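PDB 2Z99: segregation and condensation protein B from Mycobacterium tuberculosis, which probably takes part in chromosome segregation and condensation during cell division, as a winged-helix partner of the SMC-ScpA complex. Local coordinates for residues Asp14-Val19 with Ala48-Leu53; Thr96-Ala101 with Leu136-Ile141; Asp66-Ser71 with Arg75-Ala80. One frame throughout, in Å; residues are numbered along the deposited sequence.

How the interactions relate
The three contacts follow one another along the chain, and none nests in or crosses another. Interaction 1 comes first. It closes a loop of 28 residues that includes helix 33-40, and it ties helix 13-26 to helix 44-60. Interaction 3 follows as a tight beta hairpin. The hairpin packs on the helices of interaction 1, with Leu51 O and Leu67 CD2 3.4 Å apart. Both contacts lie in the N-terminal part of the fold, and both also reach the second subunit. Helix 83-94 then leads to the other end of the molecule. There interaction 2 closes a loop of 34 residues, joining the entrance of helix 100-112 to the exit of helix 129-137. Its centre is about 49 Å from that of interaction 1.

Interaction 1: residues Asp14-Val19 with Ala48-Leu53; sequences DELKRV and AAKLQL
Lys50 reaches from helix 44-60 across to Leu16 and Lys17 on helix 13-26. These are two helices of the N-terminal winged-helix domain. The Lys50 CG is anti to the backbone N (chi1 177°), which sends the chain out toward the other helix. CB and CG both lie alongside Leu16 CD1. Leu16 and Lys50 run past each other in opposite directions. The next carbon, Lys50 CD, is only 3.4 Å from Leu16 CD1, which is tight for two carbons. The same CD also sits 3.8 Å from the backbone N of Lys17.

The Lys50 chain is bent at chi2, chi3 and chi4. Its end crosses the Lys17 chain at about a right angle. Lys50 NZ comes 3.9 Å from Lys17 CD and 4.0 Å from Lys17 CB. It meets the aliphatic part of that chain, not its charge. Lys17 NZ leads away and has a weak, long ion pair with Glu57.

One residue on, Leu51 packs on Leu20 and Leu24, further along helix 13-26, and on Leu36 of helix 33-40. These contacts extend the apolar joint into the core. On another side of helix 13-26, Glu15 forms a salt bridge to Arg81 of the second subunit.

No hydrogen bond or salt bridge joins the two segments. Lys17 NZ and Lys50 NZ stay 6.3 Å apart, and Asp14 OD1 is 6.5 Å from Lys50 NZ. Charged atoms of the two segments are thus not in contact with each other. The touching here is made largely by carbon chains, much of it by the methylenes of a buried lysine.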
ATOM      1  N   ASP A  14      10.236  23.252   2.532  1.00 50.22           N
ATOM      2  CA  ASP A  14      10.854  22.064   1.964  1.00 50.36           C
ATOM      3  C   ASP A  14      10.871  20.852   2.892  1.00 47.57           C
ATOM      4  O   ASP A  14      10.796  19.724   2.425  1.00 48.40           O
ATOM      5  CB  ASP A  14      12.274  22.394   1.488  1.00 52.57           C
ATOM      6  CG  ASP A  14      12.290  23.040   0.115  1.00 53.02           C
ATOM      7  OD1 ASP A  14      11.202  23.399  -0.386  1.00 54.94           O
ATOM      8  OD2 ASP A  14      13.388  23.182  -0.463  1.00 53.04           O
ATOM      9  N   GLU A  15      10.972  21.066   4.194  1.00 45.78           N
ATOM     10  CA  GLU A  15      10.965  19.932   5.113  1.00 46.81           C
ATOM     11  C   GLU A  15       9.563  19.362   5.256  1.00 44.94           C
ATOM     12  O   GLU A  15       9.369  18.160   5.196  1.00 46.50           O
ATOM     13  CB  GLU A  15      11.496  20.332   6.487  1.00 47.21           C
ATOM     14  CG  GLU A  15      12.952  20.020   6.662  1.00 50.95           C
ATOM     15  CD  GLU A  15      13.254  18.552   6.449  1.00 53.67           C
ATOM     16  OE1 GLU A  15      12.777  17.727   7.257  1.00 52.50           O
ATOM     17  OE2 GLU A  15      13.962  18.221   5.467  1.00 55.91           O
ATOM     18  N   LEU A  16       8.584  20.237   5.430  1.00 44.22           N
ATOM     19  CA  LEU A  16       7.195  19.819   5.582  1.00 44.23           C
ATOM     20  C   LEU A  16       6.784  18.979   4.378  1.00 44.76           C
ATOM     21  O   LEU A  16       6.074  17.980   4.521  1.00 44.01           O
ATOM     22  CB  LEU A  16       6.280  21.042   5.676  1.00 42.51           C
ATOM     23  CG  LEU A  16       5.033  20.981   6.569  1.00 43.19           C
ATOM     24  CD1 LEU A  16       3.837  21.514   5.789  1.00 38.44           C
ATOM     25  CD2 LEU A  16       4.782  19.572   7.048  1.00 40.23           C
ATOM     26  N   LYS A  17       7.230  19.391   3.195  1.00 43.93           N
ATOM     27  CA  LYS A  17       6.903  18.671   1.976  1.00 44.25           C
ATOM     28  C   LYS A  17       7.474  17.257   2.043  1.00 43.80           C
ATOM     29  O   LYS A  17       6.824  16.296   1.638  1.00 41.76           O
ATOM     30  CB  LYS A  17       7.450  19.418   0.757  1.00 43.80           C
ATOM     31  CG  LYS A  17       7.164  18.745  -0.580  1.00 47.83           C
ATOM     32  CD  LYS A  17       7.016  19.793  -1.684  1.00 51.78           C
ATOM     33  CE  LYS A  17       6.912  19.175  -3.073  1.00 50.60           C
ATOM     34  NZ  LYS A  17       8.236  18.727  -3.590  1.00 53.19           N
ATOM     35  N   ARG A  18       8.685  17.135   2.573  1.00 42.40           N
ATOM     36  CA  ARG A  18       9.328  15.834   2.687  1.00 41.03           C
ATOM     37  C   ARG A  18       8.551  14.931   3.626  1.00 40.80           C
ATOM     38  O   ARG A  18       8.132  13.841   3.242  1.00 45.33           O
ATOM     39  CB  ARG A  18      10.753  15.997   3.196  1.00 40.57           C
ATOM     40  CG  ARG A  18      11.606  16.853   2.292  1.00 39.53           C
ATOM     41  CD  ARG A  18      13.021  16.927   2.802  1.00 38.04           C
ATOM     42  NE  ARG A  18      13.873  17.578   1.822  1.00 39.66           N
ATOM     43  CZ  ARG A  18      14.399  18.789   1.973  1.00 40.25           C
ATOM     44  NH1 ARG A  18      14.170  19.495   3.075  1.00 37.50           N
ATOM     45  NH2 ARG A  18      15.148  19.293   1.007  1.00 40.47           N
ATOM     46  N   VAL A  19       8.365  15.379   4.863  1.00 40.47           N
ATOM     47  CA  VAL A  19       7.626  14.602   5.837  1.00 37.09           C
ATOM     48  C   VAL A  19       6.287  14.149   5.237  1.00 39.21           C
ATOM     49  O   VAL A  19       5.939  12.971   5.315  1.00 40.73           O
ATOM     50  CB  VAL A  19       7.366  15.427   7.115  1.00 37.63           C
ATOM     51  CG1 VAL A  19       6.621  14.585   8.126  1.00 33.77           C
ATOM     52  CG2 VAL A  19       8.680  15.901   7.712  1.00 32.41           C
ATOM     53  N   ALA A  48      -2.985  21.627   5.053  1.00 37.15           N
ATOM     54  CA  ALA A  48      -4.012  21.664   4.021  1.00 37.61           C
ATOM     55  C   ALA A  48      -3.495  22.368   2.780  1.00 38.11           C
ATOM     56  O   ALA A  48      -3.663  21.890   1.658  1.00 39.94           O
ATOM     57  CB  ALA A  48      -5.275  22.386   4.544  1.00 36.16           C
ATOM     58  N   ALA A  49      -2.884  23.523   2.985  1.00 37.21           N
ATOM     59  CA  ALA A  49      -2.340  24.299   1.879  1.00 39.25           C
ATOM     60  C   ALA A  49      -1.213  23.546   1.154  1.00 38.09           C
ATOM     61  O   ALA A  49      -1.163  23.494  -0.078  1.00 37.89           O
ATOM     62  CB  ALA A  49      -1.806  25.621   2.412  1.00 38.45           C
ATOM     63  N   LYS A  50      -0.296  22.989   1.934  1.00 38.30           N
ATOM     64  CA  LYS A  50       0.837  22.263   1.382  1.00 40.02           C
ATOM     65  C   LYS A  50       0.419  21.093   0.486  1.00 40.82           C
ATOM     66  O   LYS A  50       0.975  20.890  -0.607  1.00 38.69           O
ATOM     67  CB  LYS A  50       1.701  21.747   2.525  1.00 41.05           C
ATOM     68  CG  LYS A  50       2.870  20.915   2.065  1.00 46.42           C
ATOM     69  CD  LYS A  50       4.179  21.579   2.427  1.00 46.95           C
ATOM     70  CE  LYS A  50       4.419  22.822   1.605  1.00 48.95           C
ATOM     71  NZ  LYS A  50       4.832  22.445   0.232  1.00 51.91           N
ATOM     72  N   LEU A  51      -0.563  20.328   0.953  1.00 40.88           N
ATOM     73  CA  LEU A  51      -1.046  19.177   0.209  1.00 40.34           C
ATOM     74  C   LEU A  51      -1.613  19.624  -1.126  1.00 41.57           C
ATOM     75  O   LEU A  51      -1.420  18.952  -2.145  1.00 41.78           O
ATOM     76  CB  LEU A  51      -2.098  18.437   1.034  1.00 39.36           C
ATOM     77  CG  LEU A  51      -1.558  17.702   2.269  1.00 40.49           C
ATOM     78  CD1 LEU A  51      -2.681  17.406   3.237  1.00 38.78           C
ATOM     79  CD2 LEU A  51      -0.869  16.407   1.838  1.00 43.56           C
ATOM     80  N   GLN A  52      -2.288  20.767  -1.138  1.00 41.77           N
ATOM     81  CA  GLN A  52      -2.866  21.258  -2.380  1.00 42.94           C
ATOM     82  C   GLN A  52      -1.786  21.821  -3.295  1.00 42.14           C
ATOM     83  O   GLN A  52      -1.949  21.869  -4.515  1.00 40.92           O
ATOM     84  CB  GLN A  52      -3.931  22.315  -2.096  1.00 45.68           C
ATOM     85  CG  GLN A  52      -5.350  21.844  -2.413  1.00 53.46           C
ATOM     86  CD  GLN A  52      -5.539  21.476  -3.884  1.00 56.19           C
ATOM     87  OE1 GLN A  52      -5.397  22.321  -4.774  1.00 58.41           O
ATOM     88  NE2 GLN A  52      -5.856  20.208  -4.142  1.00 55.84           N
ATOM     89  N   LEU A  53      -0.674  22.244  -2.708  1.00 42.04           N
ATOM     90  CA  LEU A  53       0.423  22.763  -3.515  1.00 41.40           C
ATOM     91  C   LEU A  53       1.198  21.564  -4.089  1.00 40.37           C
ATOM     92  O   LEU A  53       1.610  21.573  -5.258  1.00 41.22           O
ATOM     93  CB  LEU A  53       1.340  23.651  -2.673  1.00 41.46           C
ATOM     94  CG  LEU A  53       2.595  24.126  -3.415  1.00 42.31           C
ATOM     95  CD1 LEU A  53       2.194  24.819  -4.701  1.00 40.46           C
ATOM     96  CD2 LEU A  53       3.410  25.052  -2.525  1.00 41.77           C
TER

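Interaction 2: residues Thr96-Ala101 with Leu136-Ile141; sequences TKLTRA and LARGLI
Arg138 holds the backbone carbonyl of Thr96 with its guanidinium group, and Leu98 packs on that group. The contact lies in the C-terminal winged-helix domain, at the Schellman motif that ends helix 129-137. The main bond runs from Arg138 NH2 to Thr96 O at 2.7 Å. Arg138 NH1 adds a weak bond to the same oxygen at 3.2 Å, so one acceptor receives both terminal nitrogens. The oxygen lies at the edge of the guanidinium, near its plane. Over one face comes Leu98, whose CD2 stands 3.6 Å above that plane, toward the rim. Leu98 CG is also close, 3.6 Å from Arg138 NH1.

The Arg138 chain is extended from CG to NE (chi3 -178°). This carries the guanidinium to Thr96 O, although even the closest CA atoms of the two segments, Leu98 CA and Arg138 CA, are 10.3 Å apart. Leu98 also packs on Leu103 of helix 100-112, and Arg95 lies against Arg138. Thr99 is the N-cap of helix 100-112, its OG1 accepting a bond from Ala102 N. Behind Arg138, Gly139 has positive phi (62°) and turns the chain out of the helix. Its backbone N bonds back to Leu136 O at 2.8 Å.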
ATOM      1  N   THR A  96       1.974 -17.711 -13.183  1.00 71.14           N
ATOM      2  CA  THR A  96       3.379 -17.933 -12.868  1.00 71.08           C
ATOM      3  C   THR A  96       4.073 -18.551 -14.080  1.00 70.07           C
ATOM      4  O   THR A  96       3.413 -19.007 -15.012  1.00 69.90           O
ATOM      5  CB  THR A  96       3.521 -18.871 -11.640  1.00 71.94           C
ATOM      6  OG1 THR A  96       2.829 -20.102 -11.883  1.00 69.92           O
ATOM      7  CG2 THR A  96       2.927 -18.210 -10.400  1.00 72.43           C
ATOM      8  N   LYS A  97       5.402 -18.550 -14.068  1.00 68.79           N
ATOM      9  CA  LYS A  97       6.189 -19.107 -15.166  1.00 68.18           C
ATOM     10  C   LYS A  97       5.829 -20.575 -15.427  1.00 66.70           C
ATOM     11  O   LYS A  97       5.131 -21.202 -14.630  1.00 67.53           O
ATOM     12  CB  LYS A  97       7.685 -18.970 -14.835  1.00 69.88           C
ATOM     13  CG  LYS A  97       8.643 -19.684 -15.789  1.00 72.34           C
ATOM     14  CD  LYS A  97       8.519 -19.180 -17.219  1.00 74.62           C
ATOM     15  CE  LYS A  97       9.412 -19.974 -18.161  1.00 75.00           C
ATOM     16  NZ  LYS A  97       9.255 -19.516 -19.563  1.00 75.24           N
ATOM     17  N   LEU A  98       6.290 -21.115 -16.552  1.00 64.93           N
ATOM     18  CA  LEU A  98       6.019 -22.509 -16.890  1.00 62.93           C
ATOM     19  C   LEU A  98       7.058 -23.427 -16.257  1.00 62.81           C
ATOM     20  O   LEU A  98       8.263 -23.164 -16.322  1.00 63.48           O
ATOM     21  CB  LEU A  98       6.018 -22.717 -18.412  1.00 61.10           C
ATOM     22  CG  LEU A  98       4.763 -22.354 -19.219  1.00 59.20           C
ATOM     23  CD1 LEU A  98       5.006 -22.621 -20.700  1.00 57.91           C
ATOM     24  CD2 LEU A  98       3.581 -23.174 -18.730  1.00 57.39           C
ATOM     25  N   THR A  99       6.581 -24.503 -15.642  1.00 61.19           N
ATOM     26  CA  THR A  99       7.455 -25.476 -15.006  1.00 59.92           C
ATOM     27  C   THR A  99       8.216 -26.217 -16.096  1.00 59.39           C
ATOM     28  O   THR A  99       7.809 -26.212 -17.256  1.00 59.66           O
ATOM     29  CB  THR A  99       6.639 -26.484 -14.178  1.00 60.14           C
ATOM     30  OG1 THR A  99       5.739 -27.194 -15.040  1.00 61.80           O
ATOM     31  CG2 THR A  99       5.829 -25.761 -13.112  1.00 57.79           C
ATOM     32  N   ARG A 100       9.326 -26.845 -15.737  1.00 59.48           N
ATOM     33  CA  ARG A 100      10.107 -27.571 -16.725  1.00 58.97           C
ATOM     34  C   ARG A 100       9.275 -28.688 -17.351  1.00 56.75           C
ATOM     35  O   ARG A 100       9.405 -28.983 -18.538  1.00 56.17           O
ATOM     36  CB  ARG A 100      11.368 -28.144 -16.084  1.00 62.19           C
ATOM     37  CG  ARG A 100      12.264 -28.890 -17.059  1.00 68.38           C
ATOM     38  CD  ARG A 100      13.651 -29.162 -16.477  1.00 74.67           C
ATOM     39  NE  ARG A 100      14.488 -27.961 -16.411  1.00 78.61           N
ATOM     40  CZ  ARG A 100      14.378 -27.001 -15.494  1.00 80.52           C
ATOM     41  NH1 ARG A 100      13.463 -27.082 -14.534  1.00 81.82           N
ATOM     42  NH2 ARG A 100      15.186 -25.946 -15.542  1.00 81.11           N
ATOM     43  N   ALA A 101       8.415 -29.303 -16.550  1.00 52.98           N
ATOM     44  CA  ALA A 101       7.570 -30.371 -17.055  1.00 50.95           C
ATOM     45  C   ALA A 101       6.715 -29.818 -18.188  1.00 50.49           C
ATOM     46  O   ALA A 101       6.564 -30.455 -19.230  1.00 49.27           O
ATOM     47  CB  ALA A 101       6.681 -30.913 -15.942  1.00 51.06           C
ATOM     48  N   LEU A 136      -3.109 -24.954 -23.053  1.00 47.22           N
ATOM     49  CA  LEU A 136      -4.256 -24.563 -23.863  1.00 48.41           C
ATOM     50  C   LEU A 136      -4.767 -23.182 -23.460  1.00 49.58           C
ATOM     51  O   LEU A 136      -4.897 -22.292 -24.301  1.00 49.61           O
ATOM     52  CB  LEU A 136      -5.388 -25.579 -23.718  1.00 47.98           C
ATOM     53  CG  LEU A 136      -5.147 -26.976 -24.294  1.00 50.04           C
ATOM     54  CD1 LEU A 136      -6.339 -27.855 -23.978  1.00 48.20           C
ATOM     55  CD2 LEU A 136      -4.912 -26.891 -25.792  1.00 51.71           C
ATOM     56  N   ALA A 137      -5.051 -23.012 -22.172  1.00 49.88           N
ATOM     57  CA  ALA A 137      -5.549 -21.745 -21.654  1.00 50.11           C
ATOM     58  C   ALA A 137      -4.604 -20.590 -21.971  1.00 50.88           C
ATOM     59  O   ALA A 137      -5.049 -19.471 -22.221  1.00 51.72           O
ATOM     60  CB  ALA A 137      -5.756 -21.845 -20.162  1.00 50.06           C
ATOM     61  N   ARG A 138      -3.300 -20.856 -21.961  1.00 50.44           N
ATOM     62  CA  ARG A 138      -2.323 -19.816 -22.262  1.00 51.48           C
ATOM     63  C   ARG A 138      -2.132 -19.644 -23.763  1.00 52.19           C
ATOM     64  O   ARG A 138      -1.253 -18.890 -24.194  1.00 53.28           O
ATOM     65  CB  ARG A 138      -0.967 -20.135 -21.639  1.00 50.97           C
ATOM     66  CG  ARG A 138      -0.980 -20.250 -20.143  1.00 51.99           C
ATOM     67  CD  ARG A 138       0.433 -20.356 -19.625  1.00 53.82           C
ATOM     68  NE  ARG A 138       0.448 -20.504 -18.177  1.00 56.23           N
ATOM     69  CZ  ARG A 138       1.504 -20.237 -17.418  1.00 56.54           C
ATOM     70  NH1 ARG A 138       2.626 -19.804 -17.980  1.00 55.71           N
ATOM     71  NH2 ARG A 138       1.440 -20.409 -16.102  1.00 56.10           N
ATOM     72  N   GLY A 139      -2.939 -20.360 -24.547  1.00 51.55           N
ATOM     73  CA  GLY A 139      -2.873 -20.267 -25.995  1.00 48.94           C
ATOM     74  C   GLY A 139      -1.572 -20.683 -26.648  1.00 50.32           C
ATOM     75  O   GLY A 139      -1.281 -20.252 -27.768  1.00 50.98           O
ATOM     76  N   LEU A 140      -0.774 -21.505 -25.973  1.00 50.00           N
ATOM     77  CA  LEU A 140       0.480 -21.959 -26.569  1.00 48.85           C
ATOM     78  C   LEU A 140       0.251 -23.105 -27.559  1.00 47.42           C
ATOM     79  O   LEU A 140       1.072 -23.353 -28.444  1.00 48.07           O
ATOM     80  CB  LEU A 140       1.471 -22.392 -25.485  1.00 50.33           C
ATOM     81  CG  LEU A 140       2.261 -21.274 -24.805  1.00 52.21           C
ATOM     82  CD1 LEU A 140       2.764 -20.287 -25.857  1.00 52.05           C
ATOM     83  CD2 LEU A 140       1.376 -20.570 -23.810  1.00 54.76           C
ATOM     84  N   ILE A 141      -0.866 -23.808 -27.402  1.00 44.88           N
ATOM     85  CA  ILE A 141      -1.208 -24.913 -28.293  1.00 44.12           C
ATOM     86  C   ILE A 141      -2.708 -24.889 -28.435  1.00 43.98           C
ATOM     87  O   ILE A 141      -3.394 -24.217 -27.670  1.00 44.80           O
ATOM     88  CB  ILE A 141      -0.802 -26.312 -27.717  1.00 41.44           C
ATOM     89  CG1 ILE A 141      -1.621 -26.610 -26.452  1.00 41.17           C
ATOM     90  CG2 ILE A 141       0.706 -26.358 -27.460  1.00 37.22           C
ATOM     91  CD1 ILE A 141      -1.405 -28.000 -25.868  1.00 38.19           C
TER

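Interaction 3: residues Asp66-Ser71 with Arg75-Ala80; sequences DLRHTS and RMYTRA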
ATOM      1  N   ASP A  66      -0.956  10.992  -8.507  1.00 43.07           N
ATOM      2  CA  ASP A  66      -1.920  12.079  -8.400  1.00 43.00           C
ATOM      3  C   ASP A  66      -2.472  12.136  -6.983  1.00 44.21           C
ATOM      4  O   ASP A  66      -3.206  11.240  -6.556  1.00 42.53           O
ATOM      5  CB  ASP A  66      -3.077  11.877  -9.373  1.00 45.38           C
ATOM      6  CG  ASP A  66      -4.046  13.037  -9.359  1.00 45.71           C
ATOM      7  OD1 ASP A  66      -3.818  13.976  -8.577  1.00 47.39           O
ATOM      8  OD2 ASP A  66      -5.030  13.024 -10.125  1.00 47.31           O
ATOM      9  N   LEU A  67      -2.104  13.196  -6.263  1.00 44.21           N
ATOM     10  CA  LEU A  67      -2.543  13.403  -4.893  1.00 44.44           C
ATOM     11  C   LEU A  67      -3.934  14.014  -4.952  1.00 45.86           C
ATOM     12  O   LEU A  67      -4.102  15.141  -5.411  1.00 46.59           O
ATOM     13  CB  LEU A  67      -1.568  14.338  -4.172  1.00 42.26           C
ATOM     14  CG  LEU A  67      -1.772  14.657  -2.689  1.00 41.62           C
ATOM     15  CD1 LEU A  67      -1.759  13.393  -1.826  1.00 38.91           C
ATOM     16  CD2 LEU A  67      -0.664  15.595  -2.255  1.00 41.39           C
ATOM     17  N   ARG A  68      -4.935  13.255  -4.516  1.00 46.87           N
ATOM     18  CA  ARG A  68      -6.304  13.737  -4.541  1.00 48.91           C
ATOM     19  C   ARG A  68      -6.934  13.776  -3.160  1.00 49.65           C
ATOM     20  O   ARG A  68      -6.565  13.006  -2.270  1.00 48.39           O
ATOM     21  CB  ARG A  68      -7.160  12.878  -5.471  1.00 50.55           C
ATOM     22  CG  ARG A  68      -7.134  13.319  -6.917  1.00 54.01           C
ATOM     23  CD  ARG A  68      -8.371  12.844  -7.660  1.00 58.52           C
ATOM     24  NE  ARG A  68      -8.439  11.390  -7.762  1.00 62.83           N
ATOM     25  CZ  ARG A  68      -7.551  10.648  -8.419  1.00 66.03           C
ATOM     26  NH1 ARG A  68      -6.528  11.236  -9.027  1.00 67.01           N
ATOM     27  NH2 ARG A  68      -7.684   9.322  -8.476  1.00 65.41           N
ATOM     28  N   HIS A  69      -7.882  14.689  -2.988  1.00 50.89           N
ATOM     29  CA  HIS A  69      -8.576  14.838  -1.712  1.00 53.37           C
ATOM     30  C   HIS A  69      -9.992  14.310  -1.824  1.00 54.04           C
ATOM     31  O   HIS A  69     -10.715  14.640  -2.771  1.00 52.30           O
ATOM     32  CB  HIS A  69      -8.625  16.305  -1.284  1.00 52.96           C
ATOM     33  CG  HIS A  69      -9.303  16.524   0.031  1.00 53.70           C
ATOM     34  ND1 HIS A  69     -10.422  17.316   0.167  1.00 55.30           N
ATOM     35  CD2 HIS A  69      -9.012  16.067   1.272  1.00 54.11           C
ATOM     36  CE1 HIS A  69     -10.789  17.338   1.436  1.00 54.68           C
ATOM     37  NE2 HIS A  69      -9.949  16.589   2.128  1.00 53.79           N
ATOM     38  N   THR A  70     -10.375  13.493  -0.849  1.00 55.83           N
ATOM     39  CA  THR A  70     -11.703  12.894  -0.812  1.00 59.46           C
ATOM     40  C   THR A  70     -12.296  13.106   0.586  1.00 60.18           C
ATOM     41  O   THR A  70     -11.575  13.480   1.515  1.00 59.70           O
ATOM     42  CB  THR A  70     -11.621  11.381  -1.113  1.00 60.34           C
ATOM     43  OG1 THR A  70     -12.936  10.864  -1.340  1.00 64.77           O
ATOM     44  CG2 THR A  70     -10.988  10.640   0.058  1.00 60.87           C
ATOM     45  N   SER A  71     -13.598  12.870   0.741  1.00 59.94           N
ATOM     46  CA  SER A  71     -14.230  13.053   2.045  1.00 59.91           C
ATOM     47  C   SER A  71     -13.461  12.303   3.137  1.00 58.09           C
ATOM     48  O   SER A  71     -13.439  12.720   4.289  1.00 59.17           O
ATOM     49  CB  SER A  71     -15.693  12.587   2.010  1.00 61.44           C
ATOM     50  OG  SER A  71     -15.792  11.190   1.802  1.00 64.40           O
ATOM     51  N   ARG A  75      -4.946  11.288  -0.251  1.00 45.20           N
ATOM     52  CA  ARG A  75      -4.294  10.035  -0.607  1.00 46.51           C
ATOM     53  C   ARG A  75      -3.647  10.108  -1.988  1.00 44.86           C
ATOM     54  O   ARG A  75      -4.149  10.785  -2.873  1.00 43.24           O
ATOM     55  CB  ARG A  75      -5.343   8.918  -0.580  1.00 48.47           C
ATOM     56  CG  ARG A  75      -4.847   7.518  -0.885  1.00 50.51           C
ATOM     57  CD  ARG A  75      -6.027   6.534  -0.908  1.00 51.35           C
ATOM     58  NE  ARG A  75      -5.576   5.147  -0.815  1.00 51.49           N
ATOM     59  CZ  ARG A  75      -6.370   4.077  -0.756  1.00 52.20           C
ATOM     60  NH1 ARG A  75      -7.701   4.194  -0.784  1.00 46.37           N
ATOM     61  NH2 ARG A  75      -5.817   2.873  -0.655  1.00 52.86           N
ATOM     62  N   MET A  76      -2.524   9.419  -2.166  1.00 44.82           N
ATOM     63  CA  MET A  76      -1.859   9.390  -3.468  1.00 44.24           C
ATOM     64  C   MET A  76      -2.507   8.326  -4.355  1.00 44.50           C
ATOM     65  O   MET A  76      -2.586   7.157  -3.973  1.00 44.85           O
ATOM     66  CB  MET A  76      -0.378   9.059  -3.317  1.00 42.10           C
ATOM     67  CG  MET A  76       0.401  10.088  -2.551  1.00 44.40           C
ATOM     68  SD  MET A  76       2.136   9.973  -2.858  1.00 41.93           S
ATOM     69  CE  MET A  76       2.607   8.835  -1.593  1.00 44.75           C
ATOM     70  N   TYR A  77      -2.972   8.736  -5.531  1.00 45.22           N
ATOM     71  CA  TYR A  77      -3.599   7.830  -6.484  1.00 47.69           C
ATOM     72  C   TYR A  77      -2.784   7.741  -7.776  1.00 49.48           C
ATOM     73  O   TYR A  77      -1.882   8.541  -8.028  1.00 49.70           O
ATOM     74  CB  TYR A  77      -5.003   8.320  -6.867  1.00 50.25           C
ATOM     75  CG  TYR A  77      -5.993   8.372  -5.731  1.00 54.93           C
ATOM     76  CD1 TYR A  77      -5.751   9.160  -4.610  1.00 56.20           C
ATOM     77  CD2 TYR A  77      -7.158   7.603  -5.762  1.00 56.36           C
ATOM     78  CE1 TYR A  77      -6.638   9.183  -3.538  1.00 58.95           C
ATOM     79  CE2 TYR A  77      -8.059   7.617  -4.692  1.00 58.18           C
ATOM     80  CZ  TYR A  77      -7.790   8.406  -3.583  1.00 59.58           C
ATOM     81  OH  TYR A  77      -8.651   8.407  -2.508  1.00 61.32           O
ATOM     82  N   THR A  78      -3.120   6.750  -8.593  1.00 50.16           N
ATOM     83  CA  THR A  78      -2.496   6.568  -9.894  1.00 49.04           C
ATOM     84  C   THR A  78      -3.226   7.541 -10.825  1.00 47.62           C
ATOM     85  O   THR A  78      -4.460   7.576 -10.849  1.00 48.14           O
ATOM     86  CB  THR A  78      -2.694   5.135 -10.383  1.00 48.69           C
ATOM     87  OG1 THR A  78      -1.529   4.368 -10.061  1.00 52.23           O
ATOM     88  CG2 THR A  78      -2.975   5.104 -11.883  1.00 50.91           C
ATOM     89  N   ARG A  79      -2.479   8.342 -11.574  1.00 45.57           N
ATOM     90  CA  ARG A  79      -3.106   9.306 -12.468  1.00 44.66           C
ATOM     91  C   ARG A  79      -3.866   8.562 -13.559  1.00 45.16           C
ATOM     92  O   ARG A  79      -3.352   7.615 -14.159  1.00 45.39           O
ATOM     93  CB  ARG A  79      -2.047  10.248 -13.058  1.00 42.99           C
ATOM     94  CG  ARG A  79      -2.612  11.543 -13.620  1.00 43.40           C
ATOM     95  CD  ARG A  79      -1.512  12.570 -13.924  1.00 43.43           C
ATOM     96  NE  ARG A  79      -0.876  13.105 -12.716  1.00 43.55           N
ATOM     97  CZ  ARG A  79      -1.396  14.054 -11.943  1.00 41.26           C
ATOM     98  NH1 ARG A  79      -2.564  14.600 -12.242  1.00 41.36           N
ATOM     99  NH2 ARG A  79      -0.755  14.444 -10.854  1.00 40.74           N
ATOM    100  N   ALA A  80      -5.100   8.995 -13.795  1.00 46.28           N
ATOM    101  CA  ALA A  80      -6.002   8.381 -14.776  1.00 47.34           C
ATOM    102  C   ALA A  80      -5.388   7.717 -16.011  1.00 48.24           C
ATOM    103  O   ALA A  80      -5.442   6.491 -16.156  1.00 50.43           O
ATOM    104  CB  ALA A  80      -7.056   9.403 -15.223  1.00 47.47           C
TER
HETATM  105  O   HOH W   1      -1.705  15.565  -8.156  1.00 39.79           O
HETATM  106  O   HOH W   2      -7.461   7.518 -10.495  1.00 68.71           O
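Arg68 lays its guanidinium group across the base of the Tyr77 side chain. Its NH2 is 3.3 Å from both Tyr77 CD2 and Tyr77 CB. The two planes are 46° apart, so this is an oblique overlap and not a flat stack. A bend at chi3 of Arg68 (-65°) folds the chain back over the neighbouring strand. Water 2 links Arg68 NH2, by a weak bond, to Thr78 O.

The strands form an antiparallel beta hairpin, the wing of the N-terminal winged-helix domain. Asp66 and Tyr77 are a hydrogen-bonded pair: Asp66 N to Tyr77 O and Tyr77 N to Asp66 O are both 2.7 Å. Arg68 and Arg75 form the next such pair. Between them, the non-hydrogen-bonded pair Leu67 and Met76 turns to the other face, where Leu67 CD1 meets Met76 CG at 4.0 Å. Both side chains pack on Leu24 of helix 13-26, and Met76 also packs on Leu25 of the second subunit.

Beside Tyr77, Asp66 CB sits over the centre of the Arg79 guanidinium. The carboxylate stacks toward NH1, the planes 18° apart. Arg79 NE bonds to Ser63 O. Water 1 joins Asp66 OD1 to Arg79 NH2.

Asp66 OD2 thus lies between two arginines. Arg68 NH1 makes a weak bond to it at 2.6 Å, while Arg79 NH1 is 3.6 Å away and adds charge alone. This shared pairing would favour an ionised Asp66 and offset the two positive charges.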